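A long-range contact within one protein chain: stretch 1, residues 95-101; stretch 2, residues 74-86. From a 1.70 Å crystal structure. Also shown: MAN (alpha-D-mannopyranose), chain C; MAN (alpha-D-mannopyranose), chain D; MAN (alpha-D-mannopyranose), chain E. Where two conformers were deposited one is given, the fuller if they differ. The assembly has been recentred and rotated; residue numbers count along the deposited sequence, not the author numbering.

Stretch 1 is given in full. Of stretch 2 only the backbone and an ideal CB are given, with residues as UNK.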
# COMPACT_ATOMS: atom_id res chain seq x y z
N VAL A 95 -18.09 -1.05 2.95
CA VAL A 95 -18.94 -0.41 3.96
C VAL A 95 -18.88 1.13 4.03
O VAL A 95 -17.82 1.72 3.88
CB VAL A 95 -18.52 -0.94 5.39
CG1 VAL A 95 -19.49 -0.47 6.46
CG2 VAL A 95 -18.42 -2.45 5.40
N ILE A 96 -20.05 1.75 4.27
CA ILE A 96 -20.14 3.20 4.44
C ILE A 96 -20.22 3.51 5.94
O ILE A 96 -21.09 2.96 6.64
CB ILE A 96 -21.38 3.79 3.78
CG1 ILE A 96 -21.33 3.63 2.27
CG2 ILE A 96 -21.50 5.28 4.13
CD1 ILE A 96 -22.59 4.10 1.57
N TYR A 97 -19.30 4.37 6.42
CA TYR A 97 -19.28 4.79 7.84
C TYR A 97 -19.42 6.30 7.96
O TYR A 97 -18.94 7.04 7.11
CB TYR A 97 -17.97 4.41 8.52
CG TYR A 97 -17.64 2.94 8.65
CD1 TYR A 97 -16.87 2.29 7.69
CD2 TYR A 97 -18.04 2.21 9.77
CE1 TYR A 97 -16.54 0.94 7.81
CE2 TYR A 97 -17.72 0.86 9.91
CZ TYR A 97 -16.97 0.23 8.93
OH TYR A 97 -16.64 -1.11 9.07
N GLY A 98 -20.04 6.76 9.05
CA GLY A 98 -20.20 8.21 9.29
C GLY A 98 -21.35 8.50 10.25
O GLY A 98 -22.13 7.62 10.54
N THR A 99 -21.46 9.75 10.74
CA THR A 99 -20.54 10.84 10.39
C THR A 99 -19.27 10.80 11.29
O THR A 99 -19.08 9.87 12.08
CB THR A 99 -21.23 12.21 10.49
OG1 THR A 99 -20.37 13.23 9.97
CG2 THR A 99 -21.61 12.54 11.94
N ALA A 100 -18.40 11.82 11.16
CA ALA A 100 -17.15 11.90 11.97
C ALA A 100 -17.51 12.20 13.43
O ALA A 100 -18.21 13.17 13.71
CB ALA A 100 -16.22 12.93 11.41
N ARG A 101 -17.00 11.38 14.35
CA ARG A 101 -17.28 11.52 15.79
C ARG A 101 -16.17 12.28 16.55
O ARG A 101 -16.45 12.96 17.54
CB ARG A 101 -17.46 10.14 16.41
CG ARG A 101 -18.49 9.28 15.67
CD ARG A 101 -18.62 7.92 16.27
NE ARG A 101 -19.22 7.95 17.61
CZ ARG A 101 -20.54 7.93 17.87
NH1 ARG A 101 -20.97 7.96 19.12
NH2 ARG A 101 -21.45 7.90 16.86
N UNK A 74 -28.43 3.84 -5.97
CA UNK A 74 -28.03 4.53 -4.73
C UNK A 74 -28.16 3.62 -3.52
O UNK A 74 -29.00 2.71 -3.49
CB UNK A 74 -28.88 5.79 -4.52
N UNK A 75 -27.33 3.87 -2.51
CA UNK A 75 -27.36 3.10 -1.27
C UNK A 75 -28.57 3.47 -0.37
O UNK A 75 -28.89 2.75 0.60
CB UNK A 75 -26.05 3.32 -0.50
N UNK A 76 -29.23 4.59 -0.70
CA UNK A 76 -30.39 5.09 0.06
C UNK A 76 -30.03 5.42 1.52
O UNK A 76 -30.79 5.12 2.45
CB UNK A 76 -31.52 4.06 0.03
N UNK A 77 -28.85 6.03 1.70
CA UNK A 77 -28.35 6.41 3.04
C UNK A 77 -28.13 7.92 3.18
O UNK A 77 -27.28 8.37 3.97
CB UNK A 77 -27.04 5.68 3.33
N UNK A 78 -28.91 8.71 2.43
CA UNK A 78 -28.82 10.17 2.49
C UNK A 78 -29.43 10.66 3.79
O UNK A 78 -30.49 10.19 4.20
CB UNK A 78 -29.52 10.82 1.29
N UNK A 79 -28.77 11.61 4.44
CA UNK A 79 -29.25 12.15 5.71
C UNK A 79 -28.58 13.45 6.09
O UNK A 79 -28.54 14.39 5.29
CB UNK A 79 -29.04 11.13 6.83
N UNK A 80 -28.07 13.51 7.32
CA UNK A 80 -27.42 14.71 7.83
C UNK A 80 -26.12 15.02 7.08
O UNK A 80 -25.36 14.11 6.72
CB UNK A 80 -27.14 14.55 9.33
N UNK A 81 -25.89 16.31 6.84
CA UNK A 81 -24.69 16.76 6.18
C UNK A 81 -23.51 16.53 7.09
O UNK A 81 -23.59 16.80 8.29
CB UNK A 81 -24.80 18.23 5.78
N UNK A 82 -22.41 16.03 6.54
CA UNK A 82 -21.21 15.77 7.34
C UNK A 82 -20.10 15.10 6.54
O UNK A 82 -20.01 15.25 5.33
CB UNK A 82 -21.57 14.90 8.54
N UNK A 83 -19.24 14.36 7.26
CA UNK A 83 -18.11 13.65 6.66
C UNK A 83 -18.29 12.15 6.77
O UNK A 83 -18.52 11.62 7.86
CB UNK A 83 -16.80 14.07 7.32
N UNK A 84 -18.17 11.46 5.62
CA UNK A 84 -18.35 10.01 5.54
C UNK A 84 -17.24 9.35 4.75
O UNK A 84 -16.48 10.03 4.06
CB UNK A 84 -19.70 9.67 4.91
N UNK A 85 -17.15 8.01 4.85
CA UNK A 85 -16.17 7.23 4.10
C UNK A 85 -16.76 5.92 3.57
O UNK A 85 -17.56 5.29 4.25
CB UNK A 85 -14.96 6.93 4.98
N UNK A 86 -16.40 5.56 2.33
CA UNK A 86 -16.78 4.29 1.71
C UNK A 86 -15.49 3.50 1.66
O UNK A 86 -14.56 3.89 0.95
CB UNK A 86 -17.41 4.46 0.33
C1 MAN C . -11.56 17.54 7.74
C2 MAN C . -11.16 16.35 6.87
C3 MAN C . -12.26 15.29 6.87
C4 MAN C . -12.62 14.90 8.29
C5 MAN C . -12.93 16.15 9.13
C6 MAN C . -13.19 15.80 10.59
O2 MAN C . -9.94 15.80 7.35
O3 MAN C . -11.86 14.14 6.15
O4 MAN C . -13.73 14.01 8.28
O5 MAN C . -11.85 17.09 9.05
O6 MAN C . -13.56 16.96 11.31
C1 MAN D . -19.14 -7.05 9.23
C2 MAN D . -17.73 -6.48 9.10
C3 MAN D . -17.67 -5.07 9.68
C4 MAN D . -18.73 -4.19 9.04
C5 MAN D . -20.11 -4.86 9.13
C6 MAN D . -21.17 -4.06 8.41
O2 MAN D . -17.34 -6.48 7.73
O3 MAN D . -16.39 -4.49 9.47
O4 MAN D . -18.75 -2.92 9.67
O5 MAN D . -20.06 -6.19 8.59
O6 MAN D . -22.45 -4.66 8.60
C1 MAN E . -14.72 21.09 8.66
C2 MAN E . -14.32 19.59 8.30
C3 MAN E . -12.90 19.51 7.71
C4 MAN E . -12.68 20.61 6.66
C5 MAN E . -12.85 22.00 7.27
C6 MAN E . -12.59 23.09 6.23
O1 MAN E . -14.86 21.41 10.14
O2 MAN E . -15.24 19.06 7.40
O3 MAN E . -12.67 18.23 7.12
O4 MAN E . -11.39 20.50 6.12
O5 MAN E . -14.16 22.19 7.76
O6 MAN E . -13.62 23.07 5.26

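Position 74 lies beyond the reach of stretch 1, so nothing visible selects a side chain; it is Ala74. Position 75 is more telling. Its CA-to-CB bond points toward stretch 1, and the ideal CB sits 4.1 Å from CD1 of Ile96, the tip of an extended m,t side chain. A small residue, polar or apolar, would cover that methyl without displacing it. The residue is Ser75, whose OG packs 3.7 Å from Ile96 CD1.

Position 76, at phi/psi 61/41, has a left-handed backbone that favours glycine, asparagine or aspartate, and its CB is out of reach; it is Asn76. At 77 the CB again points toward stretch 1, but stands 5.0 Å from Ile96 CD1, leaving space for a short branched or polar group. Thr77 fills it: OG1 comes to 4.0 Å from Ile96 CD1 and accepts a hydrogen bond from Ser75 OG (2.8 Å); both hydroxyls also bond elsewhere in the structure.

Positions 78 and 79 are remote. At 78 a CB would have room, so the contact does not demand Gly78; at 79 the unusual angles of -164/-129 suit glycine, and Gly79 is found. Position 80 points toward stretch 1 from a distance, with no atom of it within 5.5 Å of the CB. Only a long side chain could bridge the gap. Glu80 does so, bringing OE2 to 3.5 Å from the methyl CG2 of Thr99, a packing contact. Position 81 points away, leaving the choice open; it is Asn81.

At 82 the rule is strict: an ideal CB would fall 2.5 Å from Thr99 OG1, a clash, and phi/psi of 176/-154 also favours glycine. Gly82 lets its CA approach that OG1 to 3.8 Å.

Position 83 directs its CB sideways, 4.3 Å from Ala100 CB. Its backbone N bonds Thr99 OG1 (3.1 Å), while O4 of the chain C mannose, 3.2 Å from the CB, favours a medium polar side chain. Asn83 ND2 donates to O2 of the chain E mannose at 3.0 Å.

Position 84 has its ideal CB 4.6 Å from Gly98 CA, where stretch 1 carries no side chain. That gap invites a broad, flat group. Tyr84 places its ring there, CD2 3.6 Å from Gly98 CA; a CB on Gly98 would lie 2.2 Å from CD2. The ring reaches on past Thr99, and OH donates to Glu80 O at 2.6 Å, tying residue 84 back to 80.

At 85 the antiparallel pairing is hydrogen-bonded: N donates to Tyr97 O (3.0 Å), and O accepts from Tyr97 N (2.9 Å). Its CB shares a face with Tyr97, so a beta-branched apolar residue suits. Val85 sets CG2 3.9 Å from Tyr97 CB.

Position 86 pairs with Ile96 without hydrogen bonds, its ideal CB 4.5 Å from Ile96 CG1. Small or medium apolar groups would serve; Cys86 takes the place, with chi1 t.

Stretch 2, residues 74-86: ASNTGGENGNYVC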
# COMPACT_ATOMS: atom_id res chain seq x y z
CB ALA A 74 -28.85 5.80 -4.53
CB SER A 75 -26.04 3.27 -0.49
OG SER A 75 -25.78 4.64 -0.19
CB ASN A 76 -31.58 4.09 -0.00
CG ASN A 76 -32.09 3.84 -1.43
OD1 ASN A 76 -32.11 4.76 -2.28
ND2 ASN A 76 -32.53 2.62 -1.70
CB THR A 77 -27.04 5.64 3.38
OG1 THR A 77 -26.05 5.88 2.36
CG2 THR A 77 -27.30 4.16 3.48
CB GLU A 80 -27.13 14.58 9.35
CG GLU A 80 -26.16 13.43 9.75
CD GLU A 80 -25.88 13.38 11.26
OE1 GLU A 80 -26.41 14.24 12.00
OE2 GLU A 80 -25.14 12.48 11.70
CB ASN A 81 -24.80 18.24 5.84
CG ASN A 81 -23.58 18.75 5.08
OD1 ASN A 81 -23.09 19.85 5.34
ND2 ASN A 81 -23.08 17.96 4.15
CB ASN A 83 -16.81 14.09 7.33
CG ASN A 83 -16.48 15.58 7.06
OD1 ASN A 83 -16.24 15.98 5.92
ND2 ASN A 83 -16.43 16.37 8.11
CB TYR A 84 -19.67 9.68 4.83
CG TYR A 84 -20.93 10.23 5.48
CD1 TYR A 84 -21.33 11.55 5.26
CD2 TYR A 84 -21.75 9.42 6.26
CE1 TYR A 84 -22.51 12.06 5.85
CE2 TYR A 84 -22.92 9.93 6.85
CZ TYR A 84 -23.29 11.24 6.63
OH TYR A 84 -24.45 11.73 7.20
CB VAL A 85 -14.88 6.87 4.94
CG1 VAL A 85 -14.05 8.12 5.24
CG2 VAL A 85 -15.24 6.10 6.22
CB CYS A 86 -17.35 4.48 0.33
SG CYS A 86 -17.75 2.89 -0.54
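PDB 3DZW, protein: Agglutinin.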